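Local coordinates for protein cellulase (Uncultured bacterium, PDB 6XSO) that probably hydrolyses internal beta-1,4-glycosidic bonds in cellulose and related plant polysaccharides such as xylan, as a broad-specificity family 5 endoglucanase, at residues Y150-L153 against W154-A158. Sequence-based numbering, arbitrary orientation.
Sequences YEYL and WRQIA
Tyr150 turns its ring along the helix flank, with CG anti to the backbone N (chi1 176°), while Trp154, one turn later, takes a chi1 away from the staggered positions that lays the indole beside it. The pair forms an offset edge-to-face contact, planes at 73°, in which the edge of the five-membered ring meets the tyrosine face and Trp154 CD1 comes 3.5 Å from Tyr150 CZ. Both polar ends, Tyr150 OH and Trp154 NE1, are hydrogen-bonded to the carbonyl oxygen of Ser172, just past strand 168-171. Helix 140-161 is one of the outer helices of the TIM barrel, and this aromatic face is also covered by helix 196-219 through Phe213. On a more exposed side, Gln156 NE2 stands 3.3 Å above the centre of the Tyr152 ring, the amide plane tilted 26° from it. NE2 also makes a weak bond to Tyr152 O (3.2 Å), an acceptor shared with the backbone N of Gln156, while the amide is held from the neighbouring loop by both ends, NE2 on Gly93 O and OE1 on Val95 N. An alanine replacing Tyr152 would remove the ring beneath NE2 and is likely to open a gap under one face of the Gln156 amide. The Arg155 guanidinium rests one face against Tyr152 CA, and a water links Arg155 NH1 (2.9 Å) with Glu151 OE1, while OE2 is hydrogen-bonded to Ser212 OG. Leu153 CD1 meets Ile157 CD1 at 3.9 Å.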
loop_
_atom_site.group_PDB
_atom_site.type_symbol
_atom_site.label_atom_id
_atom_site.label_comp_id
_atom_site.label_asym_id
_atom_site.label_seq_id
_atom_site.Cartn_x
_atom_site.Cartn_y
_atom_site.Cartn_z
ATOM N N TYR A 150 9.536 -14.444 -7.072
ATOM C CA TYR A 150 8.450 -13.679 -6.467
ATOM C C TYR A 150 7.510 -14.574 -5.671
ATOM O O TYR A 150 7.130 -14.239 -4.541
ATOM C CB TYR A 150 7.696 -12.932 -7.571
ATOM C CG TYR A 150 6.495 -12.167 -7.098
ATOM C CD1 TYR A 150 5.213 -12.688 -7.232
ATOM C CD2 TYR A 150 6.628 -10.901 -6.563
ATOM C CE1 TYR A 150 4.104 -11.982 -6.813
ATOM C CE2 TYR A 150 5.522 -10.205 -6.131
ATOM C CZ TYR A 150 4.273 -10.750 -6.269
ATOM O OH TYR A 150 3.144 -10.086 -5.865
ATOM N N GLU A 151 7.123 -15.718 -6.238
ATOM C CA GLU A 151 6.312 -16.677 -5.492
ATOM C C GLU A 151 7.043 -17.165 -4.242
ATOM O O GLU A 151 6.429 -17.296 -3.179
ATOM C CB GLU A 151 5.870 -17.841 -6.391
ATOM C CG GLU A 151 4.854 -17.415 -7.450
ATOM C CD GLU A 151 4.218 -18.564 -8.225
ATOM O OE1 GLU A 151 4.352 -19.738 -7.830
ATOM O OE2 GLU A 151 3.558 -18.281 -9.252
ATOM N N TYR A 152 8.353 -17.432 -4.342
ATOM C CA TYR A 152 9.099 -17.881 -3.163
ATOM C C TYR A 152 9.126 -16.807 -2.085
ATOM O O TYR A 152 8.994 -17.112 -0.886
ATOM C CB TYR A 152 10.517 -18.299 -3.578
ATOM C CG TYR A 152 11.468 -18.737 -2.476
ATOM C CD1 TYR A 152 12.807 -18.423 -2.558
ATOM C CD2 TYR A 152 11.028 -19.462 -1.376
ATOM C CE1 TYR A 152 13.698 -18.819 -1.589
ATOM C CE2 TYR A 152 11.918 -19.864 -0.384
ATOM C CZ TYR A 152 13.245 -19.526 -0.493
ATOM O OH TYR A 152 14.155 -19.945 0.481
ATOM N N LEU A 153 9.304 -15.546 -2.483
ATOM C CA LEU A 153 9.246 -14.454 -1.512
ATOM C C LEU A 153 7.909 -14.429 -0.782
ATOM O O LEU A 153 7.869 -14.326 0.452
ATOM C CB LEU A 153 9.528 -13.127 -2.206
ATOM C CG LEU A 153 9.387 -11.855 -1.377
ATOM C CD1 LEU A 153 10.289 -11.916 -0.174
ATOM C CD2 LEU A 153 9.701 -10.640 -2.245
ATOM N N TRP A 154 6.798 -14.524 -1.520
ATOM C CA TRP A 154 5.492 -14.497 -0.870
ATOM C C TRP A 154 5.229 -15.746 -0.045
ATOM O O TRP A 154 4.582 -15.653 1.006
ATOM C CB TRP A 154 4.370 -14.186 -1.858
ATOM C CG TRP A 154 4.155 -12.723 -1.895
ATOM C CD1 TRP A 154 4.373 -11.878 -2.941
ATOM C CD2 TRP A 154 3.718 -11.912 -0.798
ATOM N NE1 TRP A 154 4.085 -10.585 -2.566
ATOM C CE2 TRP A 154 3.698 -10.586 -1.249
ATOM C CE3 TRP A 154 3.377 -12.187 0.538
ATOM C CZ2 TRP A 154 3.319 -9.536 -0.431
ATOM C CZ3 TRP A 154 2.983 -11.137 1.348
ATOM C CH2 TRP A 154 2.974 -9.830 0.858
ATOM N N ARG A 155 5.735 -16.915 -0.461
ATOM C CA ARG A 155 5.599 -18.080 0.407
ATOM C C ARG A 155 6.293 -17.829 1.742
ATOM O O ARG A 155 5.773 -18.196 2.802
ATOM C CB ARG A 155 6.147 -19.340 -0.262
ATOM C CG ARG A 155 5.249 -19.881 -1.370
ATOM C CD ARG A 155 5.582 -21.326 -1.787
ATOM N NE ARG A 155 6.998 -21.527 -2.093
ATOM C CZ ARG A 155 7.542 -21.286 -3.281
ATOM N NH1 ARG A 155 6.792 -20.851 -4.279
ATOM N NH2 ARG A 155 8.841 -21.493 -3.471
ATOM N N GLN A 156 7.468 -17.200 1.710
ATOM C CA GLN A 156 8.205 -16.956 2.950
ATOM C C GLN A 156 7.468 -15.972 3.846
ATOM O O GLN A 156 7.358 -16.186 5.061
ATOM C CB GLN A 156 9.590 -16.392 2.634
ATOM C CG GLN A 156 10.553 -17.351 1.976
ATOM C CD GLN A 156 11.817 -16.642 1.541
ATOM O OE1 GLN A 156 12.674 -16.328 2.368
ATOM N NE2 GLN A 156 11.933 -16.374 0.234
ATOM N N ILE A 157 6.998 -14.864 3.273
ATOM C CA ILE A 157 6.256 -13.893 4.074
ATOM C C ILE A 157 4.999 -14.546 4.628
ATOM O O ILE A 157 4.668 -14.400 5.807
ATOM C CB ILE A 157 5.913 -12.637 3.248
ATOM C CG1 ILE A 157 7.179 -11.926 2.756
ATOM C CG2 ILE A 157 5.086 -11.666 4.099
ATOM C CD1 ILE A 157 6.943 -10.928 1.643
ATOM N N ALA A 158 4.251 -15.237 3.764
ATOM C CA ALA A 158 3.016 -15.884 4.194
ATOM C C ALA A 158 3.259 -16.882 5.320
ATOM O O ALA A 158 2.494 -16.923 6.298
ATOM C CB ALA A 158 2.342 -16.545 2.992
HETATM O O HOH W 1 3.956 -20.576 -5.031
#